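Local coordinates for lasso peptide isopeptidase AtxE2 (Asticcacaulis excentricus, PDB 5TXE), which hydrolyses the isopeptide bond of the lasso peptides astexin-2 and astexin-3, turning the threaded peptides into linear ones, at residues Trp308-Glu311 / Thr312-Val315; Arg133-Ser137 / Gly138-Ala142; Ala569-Tyr573 / Gly574-Asp578; Gln664-Ala668 / Pro669-Ala673; Pro470-Glu473 / Ala474-Gln477. The protein carries 1 engineered substitution. All coordinates share one frame; numbering follows the deposited sequence. Where two conformers were deposited one is given.

Interaction 1: residues Trp308-Glu311 / Thr312-Val315; sequences WGDE and TANV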
loop_
_atom_site.group_PDB
_atom_site.type_symbol
_atom_site.label_atom_id
_atom_site.label_comp_id
_atom_site.label_asym_id
_atom_site.label_seq_id
_atom_site.Cartn_x
_atom_site.Cartn_y
_atom_site.Cartn_z
ATOM N N TRP A 308 16.348 9.781 14.599
ATOM C CA TRP A 308 16.050 9.837 16.038
ATOM C C TRP A 308 17.232 10.374 16.826
ATOM O O TRP A 308 18.374 9.868 16.662
ATOM C CB TRP A 308 15.846 8.429 16.589
ATOM C CG TRP A 308 14.653 7.682 16.077
ATOM C CD1 TRP A 308 13.420 7.648 16.638
ATOM C CD2 TRP A 308 14.599 6.845 14.922
ATOM N NE1 TRP A 308 12.594 6.859 15.897
ATOM C CE2 TRP A 308 13.303 6.346 14.842
ATOM C CE3 TRP A 308 15.524 6.493 13.935
ATOM C CZ2 TRP A 308 12.894 5.510 13.814
ATOM C CZ3 TRP A 308 15.126 5.638 12.930
ATOM C CH2 TRP A 308 13.813 5.158 12.874
ATOM N N GLY A 309 16.975 11.406 17.639
ATOM C CA GLY A 309 18.013 12.007 18.482
ATOM C C GLY A 309 18.055 11.366 19.859
ATOM O O GLY A 309 17.033 11.097 20.433
ATOM N N ASP A 310 19.235 11.168 20.411
ATOM C CA ASP A 310 19.387 10.581 21.753
ATOM C C ASP A 310 20.340 11.451 22.561
ATOM O O ASP A 310 21.555 11.350 22.353
ATOM C CB ASP A 310 19.955 9.154 21.609
ATOM C CG ASP A 310 20.164 8.419 22.957
ATOM O OD1 ASP A 310 19.953 9.036 24.036
ATOM O OD2 ASP A 310 20.520 7.196 22.891
ATOM N N GLU A 311 19.800 12.264 23.478
ATOM C CA GLU A 311 20.609 13.197 24.302
ATOM C C GLU A 311 21.608 12.501 25.228
ATOM O O GLU A 311 22.780 12.874 25.291
ATOM C CB GLU A 311 19.693 14.147 25.124
ATOM C CG GLU A 311 20.076 15.629 25.038
ATOM C CD GLU A 311 18.870 16.514 24.767
ATOM O OE1 GLU A 311 18.283 16.361 23.661
ATOM O OE2 GLU A 311 18.520 17.362 25.637
ATOM N N THR A 312 21.154 11.440 25.873
ATOM C CA THR A 312 21.978 10.671 26.786
ATOM C C THR A 312 23.243 10.130 26.111
ATOM O O THR A 312 24.358 10.270 26.635
ATOM C CB THR A 312 21.142 9.514 27.353
ATOM O OG1 THR A 312 19.974 10.073 27.941
ATOM C CG2 THR A 312 21.880 8.703 28.397
ATOM N N ALA A 313 23.084 9.495 24.957
ATOM C CA ALA A 313 24.228 8.910 24.270
ATOM C C ALA A 313 24.904 9.976 23.416
ATOM O O ALA A 313 26.012 9.760 22.914
ATOM C CB ALA A 313 23.785 7.744 23.402
ATOM N N ASN A 314 24.221 11.101 23.236
ATOM C CA ASN A 314 24.685 12.177 22.379
ATOM C C ASN A 314 24.937 11.647 20.956
ATOM O O ASN A 314 26.059 11.727 20.439
ATOM C CB ASN A 314 25.936 12.812 23.001
ATOM C CG ASN A 314 26.423 14.002 22.234
ATOM O OD1 ASN A 314 25.658 14.930 21.924
ATOM N ND2 ASN A 314 27.718 13.997 21.928
ATOM N N VAL A 315 23.913 11.027 20.358
ATOM C CA VAL A 315 24.029 10.507 18.990
ATOM C C VAL A 315 22.745 10.708 18.232
ATOM O O VAL A 315 21.695 10.915 18.826
ATOM C CB VAL A 315 24.453 9.012 18.897
ATOM C CG1 VAL A 315 25.682 8.709 19.739
ATOM C CG2 VAL A 315 23.362 8.105 19.343
#

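Interaction 2: residues Arg133-Ser137 / Gly138-Ala142; sequences RWSPS and GTHLA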
loop_
_atom_site.group_PDB
_atom_site.type_symbol
_atom_site.label_atom_id
_atom_site.label_comp_id
_atom_site.label_asym_id
_atom_site.label_seq_id
_atom_site.Cartn_x
_atom_site.Cartn_y
_atom_site.Cartn_z
ATOM N N ARG A 133 -2.910 5.401 21.809
ATOM C CA ARG A 133 -2.401 6.494 22.623
ATOM C C ARG A 133 -2.321 6.053 24.049
ATOM O O ARG A 133 -3.352 5.683 24.642
ATOM C CB ARG A 133 -3.329 7.673 22.514
ATOM C CG ARG A 133 -3.683 8.045 21.069
ATOM C CD ARG A 133 -2.386 8.490 20.501
ATOM N NE ARG A 133 -2.057 8.503 19.066
ATOM C CZ ARG A 133 -2.608 9.258 18.142
ATOM N NH1 ARG A 133 -3.674 9.972 18.405
ATOM N NH2 ARG A 133 -2.142 9.219 16.924
ATOM N N TRP A 134 -1.123 6.019 24.596
ATOM C CA TRP A 134 -0.976 5.684 26.012
ATOM C C TRP A 134 -1.349 6.875 26.903
ATOM O O TRP A 134 -0.985 8.007 26.623
ATOM C CB TRP A 134 0.431 5.300 26.322
ATOM C CG TRP A 134 0.825 4.044 25.750
ATOM C CD1 TRP A 134 1.309 3.855 24.497
ATOM C CD2 TRP A 134 0.920 2.768 26.418
ATOM N NE1 TRP A 134 1.685 2.543 24.337
ATOM C CE2 TRP A 134 1.432 1.860 25.507
ATOM C CE3 TRP A 134 0.576 2.307 27.691
ATOM C CZ2 TRP A 134 1.623 0.526 25.821
ATOM C CZ3 TRP A 134 0.771 0.967 28.004
ATOM C CH2 TRP A 134 1.293 0.103 27.078
ATOM N N SER A 135 -2.070 6.620 27.985
ATOM C CA SER A 135 -2.284 7.653 29.017
ATOM C C SER A 135 -0.902 7.943 29.670
ATOM O O SER A 135 -0.030 7.109 29.595
ATOM C CB SER A 135 -3.257 7.179 30.083
ATOM O OG SER A 135 -2.806 5.957 30.672
ATOM N N PRO A 136 -0.694 9.147 30.234
ATOM C CA PRO A 136 0.605 9.538 30.856
ATOM C C PRO A 136 1.022 8.579 31.947
ATOM O O PRO A 136 2.180 8.281 32.072
ATOM C CB PRO A 136 0.325 10.917 31.446
ATOM C CG PRO A 136 -0.812 11.470 30.609
ATOM C CD PRO A 136 -1.642 10.277 30.159
ATOM N N SER A 137 0.057 8.047 32.691
ATOM C CA SER A 137 0.372 7.025 33.708
ATOM C C SER A 137 0.809 5.674 33.143
ATOM O O SER A 137 1.266 4.789 33.874
ATOM C CB SER A 137 -0.865 6.776 34.580
ATOM O OG SER A 137 -1.941 6.221 33.812
ATOM N N GLY A 138 0.589 5.448 31.852
ATOM C CA GLY A 138 0.925 4.148 31.277
ATOM C C GLY A 138 -0.088 3.049 31.549
ATOM O O GLY A 138 0.199 1.885 31.295
ATOM N N THR A 139 -1.273 3.397 32.029
ATOM C CA THR A 139 -2.231 2.350 32.427
ATOM C C THR A 139 -3.391 2.113 31.430
ATOM O O THR A 139 -4.065 1.109 31.529
ATOM C CB THR A 139 -2.895 2.655 33.798
ATOM O OG1 THR A 139 -3.539 3.921 33.727
ATOM C CG2 THR A 139 -1.871 2.648 34.953
ATOM N N HIS A 140 -3.661 3.050 30.528
ATOM C CA HIS A 140 -4.759 2.873 29.588
ATOM C C HIS A 140 -4.330 3.294 28.194
ATOM O O HIS A 140 -3.371 4.055 28.045
ATOM C CB HIS A 140 -5.937 3.718 29.989
ATOM C CG HIS A 140 -6.552 3.276 31.264
ATOM N ND1 HIS A 140 -6.072 3.670 32.499
ATOM C CD2 HIS A 140 -7.573 2.419 31.504
ATOM C CE1 HIS A 140 -6.795 3.095 33.442
ATOM N NE2 HIS A 140 -7.714 2.335 32.865
ATOM N N LEU A 141 -5.028 2.748 27.208
ATOM C CA LEU A 141 -4.883 3.090 25.852
ATOM C C LEU A 141 -6.161 3.751 25.409
ATOM O O LEU A 141 -7.229 3.398 25.861
ATOM C CB LEU A 141 -4.641 1.825 25.032
ATOM C CG LEU A 141 -3.423 0.964 25.300
ATOM C CD1 LEU A 141 -3.366 -0.213 24.330
ATOM C CD2 LEU A 141 -2.178 1.794 25.113
ATOM N N ALA A 142 -6.037 4.721 24.511
ATOM C CA ALA A 142 -7.164 5.252 23.737
ATOM C C ALA A 142 -6.831 5.092 22.240
ATOM O O ALA A 142 -5.675 5.242 21.841
ATOM C CB ALA A 142 -7.395 6.696 24.037
#

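Interaction 3: residues Ala569-Tyr573 / Gly574-Asp578; sequences ALKAY and GIETD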
loop_
_atom_site.group_PDB
_atom_site.type_symbol
_atom_site.label_atom_id
_atom_site.label_comp_id
_atom_site.label_asym_id
_atom_site.label_seq_id
_atom_site.Cartn_x
_atom_site.Cartn_y
_atom_site.Cartn_z
ATOM N N ALA A 569 -8.818 17.542 -13.618
ATOM C CA ALA A 569 -7.582 17.584 -12.812
ATOM C C ALA A 569 -6.518 16.636 -13.330
ATOM O O ALA A 569 -5.337 16.856 -13.098
ATOM C CB ALA A 569 -7.872 17.279 -11.333
ATOM N N LEU A 570 -6.906 15.578 -14.032
ATOM C CA LEU A 570 -5.920 14.585 -14.479
ATOM C C LEU A 570 -5.061 15.050 -15.658
ATOM O O LEU A 570 -3.955 14.561 -15.875
ATOM C CB LEU A 570 -6.584 13.267 -14.871
ATOM C CG LEU A 570 -7.168 12.402 -13.749
ATOM C CD1 LEU A 570 -7.908 11.202 -14.336
ATOM C CD2 LEU A 570 -6.075 11.941 -12.812
ATOM N N LYS A 571 -5.604 15.969 -16.409
ATOM C CA LYS A 571 -4.949 16.558 -17.557
ATOM C C LYS A 571 -3.564 17.130 -17.155
ATOM O O LYS A 571 -2.601 16.936 -17.868
ATOM C CB LYS A 571 -5.932 17.587 -18.138
ATOM C CG LYS A 571 -5.423 18.540 -19.161
ATOM C CD LYS A 571 -5.181 17.880 -20.503
ATOM C CE LYS A 571 -4.950 18.954 -21.569
ATOM N NZ LYS A 571 -4.375 18.361 -22.786
ATOM N N ALA A 572 -3.433 17.742 -15.986
ATOM C CA ALA A 572 -2.129 18.270 -15.568
ATOM C C ALA A 572 -1.130 17.164 -15.282
ATOM O O ALA A 572 0.108 17.404 -15.295
ATOM C CB ALA A 572 -2.271 19.182 -14.340
ATOM N N TYR A 573 -1.622 15.946 -15.035
ATOM C CA TYR A 573 -0.740 14.812 -14.755
ATOM C C TYR A 573 -0.261 14.128 -16.048
ATOM O O TYR A 573 0.479 13.126 -16.008
ATOM C CB TYR A 573 -1.485 13.773 -13.928
ATOM C CG TYR A 573 -1.596 14.079 -12.464
ATOM C CD1 TYR A 573 -2.603 14.890 -11.969
ATOM C CD2 TYR A 573 -0.703 13.486 -11.538
ATOM C CE1 TYR A 573 -2.715 15.161 -10.597
ATOM C CE2 TYR A 573 -0.801 13.760 -10.169
ATOM C CZ TYR A 573 -1.806 14.592 -9.699
ATOM O OH TYR A 573 -1.906 14.823 -8.347
ATOM N N GLY A 574 -0.723 14.649 -17.186
ATOM C CA GLY A 574 -0.426 14.099 -18.489
ATOM C C GLY A 574 -1.462 13.091 -18.988
ATOM O O GLY A 574 -1.212 12.410 -19.992
ATOM N N ILE A 575 -2.598 12.950 -18.292
ATOM C CA ILE A 575 -3.636 12.051 -18.791
ATOM C C ILE A 575 -4.546 12.873 -19.697
ATOM O O ILE A 575 -5.232 13.778 -19.211
ATOM C CB ILE A 575 -4.449 11.438 -17.649
ATOM C CG1 ILE A 575 -3.531 10.829 -16.555
ATOM C CG2 ILE A 575 -5.417 10.388 -18.189
ATOM C CD1 ILE A 575 -2.769 9.628 -17.001
ATOM N N GLU A 576 -4.631 12.528 -20.983
ATOM C CA GLU A 576 -5.339 13.399 -21.934
ATOM C C GLU A 576 -6.866 13.181 -21.951
ATOM O O GLU A 576 -7.448 12.688 -22.910
ATOM C CB GLU A 576 -4.757 13.241 -23.344
ATOM C CG GLU A 576 -3.252 13.494 -23.461
ATOM C CD GLU A 576 -2.766 14.879 -23.036
ATOM O OE1 GLU A 576 -3.556 15.843 -22.961
ATOM O OE2 GLU A 576 -1.545 15.004 -22.775
ATOM N N THR A 577 -7.520 13.612 -20.893
ATOM C CA THR A 577 -8.961 13.424 -20.742
ATOM C C THR A 577 -9.804 14.347 -21.632
ATOM O O THR A 577 -10.999 14.140 -21.799
ATOM C CB THR A 577 -9.356 13.649 -19.323
ATOM O OG1 THR A 577 -8.880 14.938 -18.899
ATOM C CG2 THR A 577 -8.722 12.558 -18.446
ATOM N N ASP A 578 -9.171 15.310 -22.272
ATOM C CA ASP A 578 -9.851 16.095 -23.312
ATOM C C ASP A 578 -9.832 15.414 -24.706
ATOM O O ASP A 578 -10.469 15.886 -25.623
ATOM C CB ASP A 578 -9.269 17.489 -23.406
ATOM C CG ASP A 578 -7.734 17.497 -23.675
ATOM O OD1 ASP A 578 -7.034 16.453 -23.548
ATOM O OD2 ASP A 578 -7.222 18.595 -23.985
#

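Interaction 4: residues Gln664-Ala668 / Pro669-Ala673; sequences QSDPA and PDKAA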
loop_
_atom_site.group_PDB
_atom_site.type_symbol
_atom_site.label_atom_id
_atom_site.label_comp_id
_atom_site.label_asym_id
_atom_site.label_seq_id
_atom_site.Cartn_x
_atom_site.Cartn_y
_atom_site.Cartn_z
ATOM N N GLN A 664 -3.878 -27.304 -17.458
ATOM C CA GLN A 664 -4.380 -28.134 -16.377
ATOM C C GLN A 664 -5.611 -27.538 -15.744
ATOM O O GLN A 664 -5.742 -26.311 -15.646
ATOM C CB GLN A 664 -3.340 -28.238 -15.278
ATOM C CG GLN A 664 -2.389 -29.412 -15.471
ATOM C CD GLN A 664 -1.138 -29.232 -14.652
ATOM O OE1 GLN A 664 -1.146 -28.529 -13.639
ATOM N NE2 GLN A 664 -0.046 -29.838 -15.092
ATOM N N SER A 665 -6.503 -28.404 -15.303
ATOM C CA SER A 665 -7.713 -27.997 -14.614
ATOM C C SER A 665 -7.889 -28.844 -13.382
ATOM O O SER A 665 -7.582 -30.009 -13.392
ATOM C CB SER A 665 -8.931 -28.182 -15.514
ATOM O OG SER A 665 -9.039 -29.541 -15.860
ATOM N N ASP A 666 -8.406 -28.234 -12.330
ATOM C CA ASP A 666 -8.733 -28.924 -11.094
ATOM C C ASP A 666 -10.122 -29.577 -11.289
ATOM O O ASP A 666 -11.075 -28.881 -11.625
ATOM C CB ASP A 666 -8.737 -27.866 -9.991
ATOM C CG ASP A 666 -9.307 -28.348 -8.665
ATOM O OD1 ASP A 666 -9.902 -29.417 -8.576
ATOM O OD2 ASP A 666 -9.161 -27.600 -7.697
ATOM N N PRO A 667 -10.233 -30.914 -11.092
ATOM C CA PRO A 667 -11.507 -31.616 -11.354
ATOM C C PRO A 667 -12.603 -31.457 -10.284
ATOM O O PRO A 667 -13.665 -32.013 -10.457
ATOM C CB PRO A 667 -11.071 -33.081 -11.439
ATOM C CG PRO A 667 -9.920 -33.165 -10.497
ATOM C CD PRO A 667 -9.183 -31.863 -10.652
ATOM N N ALA A 668 -12.361 -30.716 -9.205
ATOM C CA ALA A 668 -13.397 -30.466 -8.219
ATOM C C ALA A 668 -14.753 -30.103 -8.881
ATOM O O ALA A 668 -14.818 -29.243 -9.764
ATOM C CB ALA A 668 -12.957 -29.372 -7.273
ATOM N N PRO A 669 -15.855 -30.742 -8.434
ATOM C CA PRO A 669 -17.094 -30.529 -9.203
ATOM C C PRO A 669 -17.654 -29.103 -9.136
ATOM O O PRO A 669 -18.332 -28.670 -10.071
ATOM C CB PRO A 669 -18.074 -31.559 -8.593
ATOM C CG PRO A 669 -17.207 -32.535 -7.873
ATOM C CD PRO A 669 -16.067 -31.707 -7.340
ATOM N N ASP A 670 -17.354 -28.367 -8.071
ATOM C CA ASP A 670 -17.775 -26.952 -7.981
ATOM C C ASP A 670 -16.974 -25.988 -8.882
ATOM O O ASP A 670 -17.288 -24.813 -8.907
ATOM C CB ASP A 670 -17.747 -26.427 -6.533
ATOM C CG ASP A 670 -16.363 -26.489 -5.914
ATOM O OD1 ASP A 670 -15.811 -27.611 -5.818
ATOM O OD2 ASP A 670 -15.831 -25.427 -5.538
ATOM N N LYS A 671 -15.981 -26.492 -9.632
ATOM C CA LYS A 671 -15.294 -25.696 -10.644
ATOM C C LYS A 671 -15.636 -26.053 -12.067
ATOM O O LYS A 671 -15.138 -25.427 -13.002
ATOM C CB LYS A 671 -13.813 -25.849 -10.457
ATOM C CG LYS A 671 -13.351 -25.112 -9.224
ATOM C CD LYS A 671 -11.857 -25.314 -8.979
ATOM C CE LYS A 671 -11.436 -24.584 -7.713
ATOM N NZ LYS A 671 -9.965 -24.539 -7.609
ATOM N N ALA A 672 -16.499 -27.037 -12.248
ATOM C CA ALA A 672 -16.814 -27.563 -13.565
ATOM C C ALA A 672 -17.392 -26.524 -14.488
ATOM O O ALA A 672 -17.027 -26.437 -15.671
ATOM C CB ALA A 672 -17.777 -28.739 -13.436
ATOM N N ALA A 673 -18.265 -25.684 -13.957
ATOM C CA ALA A 673 -18.866 -24.614 -14.783
ATOM C C ALA A 673 -17.822 -23.580 -15.212
ATOM O O ALA A 673 -17.873 -23.048 -16.310
ATOM C CB ALA A 673 -20.003 -23.932 -14.033
#

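Interaction 5: residues Pro470-Glu473 / Ala474-Gln477; sequences PRSE and ASYQ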
loop_
_atom_site.group_PDB
_atom_site.type_symbol
_atom_site.label_atom_id
_atom_site.label_comp_id
_atom_site.label_asym_id
_atom_site.label_seq_id
_atom_site.Cartn_x
_atom_site.Cartn_y
_atom_site.Cartn_z
ATOM N N PRO A 470 10.784 -0.006 -11.676
ATOM C CA PRO A 470 11.936 0.850 -11.498
ATOM C C PRO A 470 11.618 2.338 -11.537
ATOM O O PRO A 470 10.520 2.760 -11.955
ATOM C CB PRO A 470 12.795 0.480 -12.709
ATOM C CG PRO A 470 11.787 0.262 -13.772
ATOM C CD PRO A 470 10.679 -0.480 -13.063
ATOM N N ARG A 471 12.619 3.116 -11.145
ATOM C CA ARG A 471 12.616 4.561 -11.323
ATOM C C ARG A 471 12.427 4.998 -12.775
ATOM O O ARG A 471 12.871 4.307 -13.730
ATOM C CB ARG A 471 13.900 5.164 -10.743
ATOM C CG ARG A 471 13.841 5.243 -9.220
ATOM C CD ARG A 471 14.975 6.062 -8.625
ATOM N NE ARG A 471 14.997 7.462 -9.073
ATOM C CZ ARG A 471 16.003 8.313 -8.859
ATOM N NH1 ARG A 471 17.078 7.933 -8.178
ATOM N NH2 ARG A 471 15.941 9.555 -9.329
ATOM N N SER A 472 11.720 6.117 -12.948
ATOM C CA SER A 472 11.533 6.633 -14.290
ATOM C C SER A 472 12.742 7.511 -14.671
ATOM O O SER A 472 13.419 8.027 -13.796
ATOM C CB SER A 472 10.286 7.486 -14.378
ATOM O OG SER A 472 10.439 8.630 -13.572
ATOM N N GLU A 473 12.955 7.698 -15.965
ATOM C CA GLU A 473 13.969 8.654 -16.467
ATOM C C GLU A 473 13.699 10.062 -15.917
ATOM O O GLU A 473 14.614 10.758 -15.493
ATOM C CB GLU A 473 13.961 8.667 -18.000
ATOM C CG GLU A 473 14.305 7.288 -18.608
ATOM C CD GLU A 473 14.166 7.174 -20.134
ATOM O OE1 GLU A 473 14.835 7.966 -20.834
ATOM O OE2 GLU A 473 13.411 6.278 -20.637
ATOM N N ALA A 474 12.424 10.459 -15.909
ATOM C CA ALA A 474 12.015 11.778 -15.433
ATOM C C ALA A 474 12.403 12.008 -13.988
ATOM O O ALA A 474 12.630 13.134 -13.585
ATOM C CB ALA A 474 10.513 11.965 -15.575
ATOM N N SER A 475 12.423 10.952 -13.179
ATOM C CA SER A 475 12.803 11.111 -11.778
ATOM C C SER A 475 14.296 11.487 -11.621
ATOM O O SER A 475 14.698 11.914 -10.547
ATOM C CB SER A 475 12.511 9.837 -11.002
ATOM O OG SER A 475 13.412 8.807 -11.412
ATOM N N TYR A 476 15.088 11.315 -12.681
ATOM C CA TYR A 476 16.492 11.751 -12.728
ATOM C C TYR A 476 16.715 13.186 -13.275
ATOM O O TYR A 476 17.865 13.610 -13.432
ATOM C CB TYR A 476 17.326 10.758 -13.573
ATOM C CG TYR A 476 17.514 9.435 -12.876
ATOM C CD1 TYR A 476 18.419 9.322 -11.835
ATOM C CD2 TYR A 476 16.762 8.317 -13.222
ATOM C CE1 TYR A 476 18.587 8.140 -11.167
ATOM C CE2 TYR A 476 16.933 7.119 -12.567
ATOM C CZ TYR A 476 17.844 7.043 -11.533
ATOM O OH TYR A 476 18.038 5.879 -10.840
ATOM N N GLN A 477 15.638 13.928 -13.551
ATOM C CA GLN A 477 15.729 15.254 -14.160
ATOM C C GLN A 477 15.119 16.280 -13.208
ATOM O O GLN A 477 14.466 15.918 -12.219
ATOM C CB GLN A 477 14.996 15.256 -15.517
ATOM C CG GLN A 477 15.614 14.319 -16.567
ATOM C CD GLN A 477 14.659 13.835 -17.688
ATOM O OE1 GLN A 477 13.449 14.099 -17.690
ATOM N NE2 GLN A 477 15.223 13.108 -18.648
#

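Interaction 1: residues Trp308-Glu311 / Thr312-Val315
Asp310 and Val315 face each other across a tight hairpin turn as an antiparallel hydrogen-bonded pair. The turn joins strand 304-310 to strand 315-322, neighbours in a four-stranded antiparallel sheet consistent with a blade of the S9 peptidase beta-propeller.

Two backbone hydrogen bonds tie the pair. Asp310 N gives its hydrogen to Val315 O at 2.9 Å. Val315 N returns a bond to Asp310 O at 3.1 Å. Asn314 also faces Asp310, and the positive phi of Asn314 (56°) completes a G1 beta bulge. Asn314 N makes a weak bond back to Glu311 O inside the turn.

The side chain of Asp310 supplies the other polar link. Its CG stands anti to the backbone N (chi1 180°), which turns the carboxylate toward the backbone of the turn. OD1 accepts a weak but straight bond from Ala313 N at 3.3 Å. The same oxygen lies 3.3 Å from Thr312 N.

Two van der Waals contacts add to these. Ala313 CB rests against Asp310 OD2 at 3.3 Å. The CB atom of Asp310 and CG2 of Val315 meet on one face of the sheet, 4.2 Å apart.

Asp310 OD2 has weak outside partners. One is Tyr317 OH, and another is a long ion pair with Arg356. Asn314 ND2 makes a weak bond to Asp337, just after strand 328-335.

The buried carboxylate thus works from inside the turn, where its negative charge meets backbone N-H. The nearby arginine would probably favour the ionised form. The hairpin closes mainly on backbone bonds, with one aspartate adding a weak bond at the bend.

Interaction 2: residues Arg133-Ser137 / Gly138-Ala142
Ser135 and His140 are joined by two hydrogen bonds where strand 133-134 turns back into strand 140-147. Ser135 N binds His140 O at 2.9 Å. In return, His140 N binds Ser135 OG at 3.0 Å. The Ser135 hydroxyl sits between its own backbone N and carbonyl carbon (chi1 56°), which places it over the turn. Arg133 and Ala142 form a hydrogen-bonded antiparallel pair, with Arg133 N 2.8 Å from Ala142 O.

A type I turn runs from Ser135 to Gly138 and is closed by Gly138 N to Ser135 O. Gly138, the last residue of the turn, has a positive phi. Ser137 OG and Thr139 OG1 share a hydrogen bond of 2.8 Å, and Thr139 OG1 also bonds His140 ND1.

On the other side, Leu141 CD2 lies over one face of the Trp134 indole as a CH-pi contact, 3.6 Å from the centroid of the five-membered ring. Gly138 O meets the indole at its edge, 3.5 Å from CZ3.

From this probable propeller blade, Trp134 and Leu141 pack on strands 69-78 and 83-92, and Trp134 NE1 bonds Ser62 O. On the opposite face, Arg133 reaches Asp175 and Val176 of strand 173-178, and Ala142 touches Trp178.

Interaction 3: residues Ala569-Tyr573 / Gly574-Asp578
Leu570 and Ile575 meet through CB atoms 4.0 Å apart, on the packed side of this helix end. Their backbones are tied as well. Ile575 N bonds Leu570 O at 3.2 Å, and Tyr573 N reaches the same oxygen from the opposite face of the carbonyl plane. Ile575 CG1 comes within 4.4 Å of Tyr573 CB. The Thr577 methyl CG2 lies farther out, 4.2 Å from Leu570 CB. This side adjoins the substrate. Leu570 packs on the backbone of the bound peptide, Tyr573 on an aromatic side chain of it and Ile575 on an apolar one. Leu570 also touches Asn562, which binds astexin-3 and is important for activity.

The chain reverses here by a Schellman motif that ends helix 563-570. Gly574 is its C-prime residue, with phi 92°. Gly574 N bonds Lys571 O at 3.0 Å, beside the longer bond from Ile575 N to Leu570 O. Beyond it, Glu576 is the centre of an inverse gamma turn.

The solvent side is held by charge. Lys571 leaves the helix with CG anti to the backbone N (chi1 168°), then bends at chi2, which brings its amine back over the loop. NZ meets Glu576 OE1 at 2.7 Å, nearly along the C-O axis. It also meets Asp578 OD2 at 3.1 Å, on the syn side but out of the carboxylate plane. A weak bond to Asp578 OD1 adds to this network. Lys571 CE also passes Asp578 OD2, at 3.3 Å.

Interaction 4: residues Gln664-Ala668 / Pro669-Ala673
Lys671 and Asp666 meet in a salt bridge across the turn that leads into helix 672-684. The lysine begins close to the backbone: its CB is 3.6 Å from Ala668 O. That oxygen also accepts the Lys671 backbone N-H at 3.0 Å. From CG outward the chain is extended. Its CD passes the carboxylate, 3.8 Å from Asp666 OD2, and CE keeps the same distance from that oxygen. At the tip, NZ binds Asp666 OD2 at 3.2 Å, from above the carboxylate plane. The two side chains cross at about a right angle.

Asp666 is set by its own turn. With CG anti to the backbone N (chi1 169°), OD1 reaches forward and accepts from Ala668 N at 2.9 Å. This is an Asx turn.

Lys671 NZ has a second acid, Asp655 of helix 643-662 in the alpha/beta-hydrolase fold, away from the active site. Asp666 N is bonded to Tyr675 OH of helix 672-684.

The carboxylate divides its work, with OD1 on backbone and OD2 on the amine. Two acids around one lysine would probably keep that amine charged, and they tie the lead-in of the C-terminal helix 672-684 to the loop and to helix 643-662.

Interaction 5: residues Pro470-Glu473 / Ala474-Gln477
Ala474 lies in the short 3-10 segment, its CB 3.9 Å from Ser472 OG.

Ser475 comes next and carries most of the bonds. Its backbone N takes Ser472 OG as acceptor at 3.1 Å, with a weak bond to Ser472 O as well. Its hydroxyl donates to Ser472 O, in the carbonyl plane and on a lone pair. Its OG lies between the backbone N and carbonyl carbon (chi1 70°), a position that aims it back at the preceding loop. The same OG accepts from Arg471 NE at 3.1 Å. A weak bond runs from Arg471 NH2 to Ser475 O, at the edge of the guanidinium. The serine and the Tyr476 ring together probably limit the rotation of the guanidinium.

Tyr476 then receives the guanidinium on one face of its ring. The two planes are stacked, 20° apart, and the Arg471 CZ atom is 3.7 Å from the centroid of the Tyr476 ring. This is a cation-pi contact. CE1 of Tyr476 lies over the guanidinium face, 3.4 Å from Arg471 NH1. Tyr476 N bonds Glu473 O at 2.9 Å and closes the turn, while that oxygen also sits at the ring edge.

Gln477 ends the segment and brushes Glu473 O with its CD.

The Arg471 side chain is about 12 Å from that of the catalytically important Tyr438. The loop lies between strand 463-467 and helix 482-490. Ser472 OG is bonded to Glu489 of that helix, and Ala474 and Ser475 touch Gln485. Pro470 and Ser472 meet helix 494-512, and Tyr476 rests on Ile413.

All five contacts are local turns, and none touches another. Interactions 1 and 2 close hairpins in separate four-stranded antiparallel sheets, about 25 Å apart between centres. Both rely on backbone pairing, but interaction 2 adds an aromatic face and interaction 1 a buried carboxylate. Interactions 3 and 5 lie nearer each other, about 20 Å between centres, and both border helix 482-490. Of these, 569-578 packs on the bound peptide, while 470-477 combines serine hydrogen bonds with a stacked arginine. Interaction 4 is a surface contact with no buried residue, whereas the others are partly buried. Salt bridges across the turn appear in interactions 3 and 4, each toward the surface.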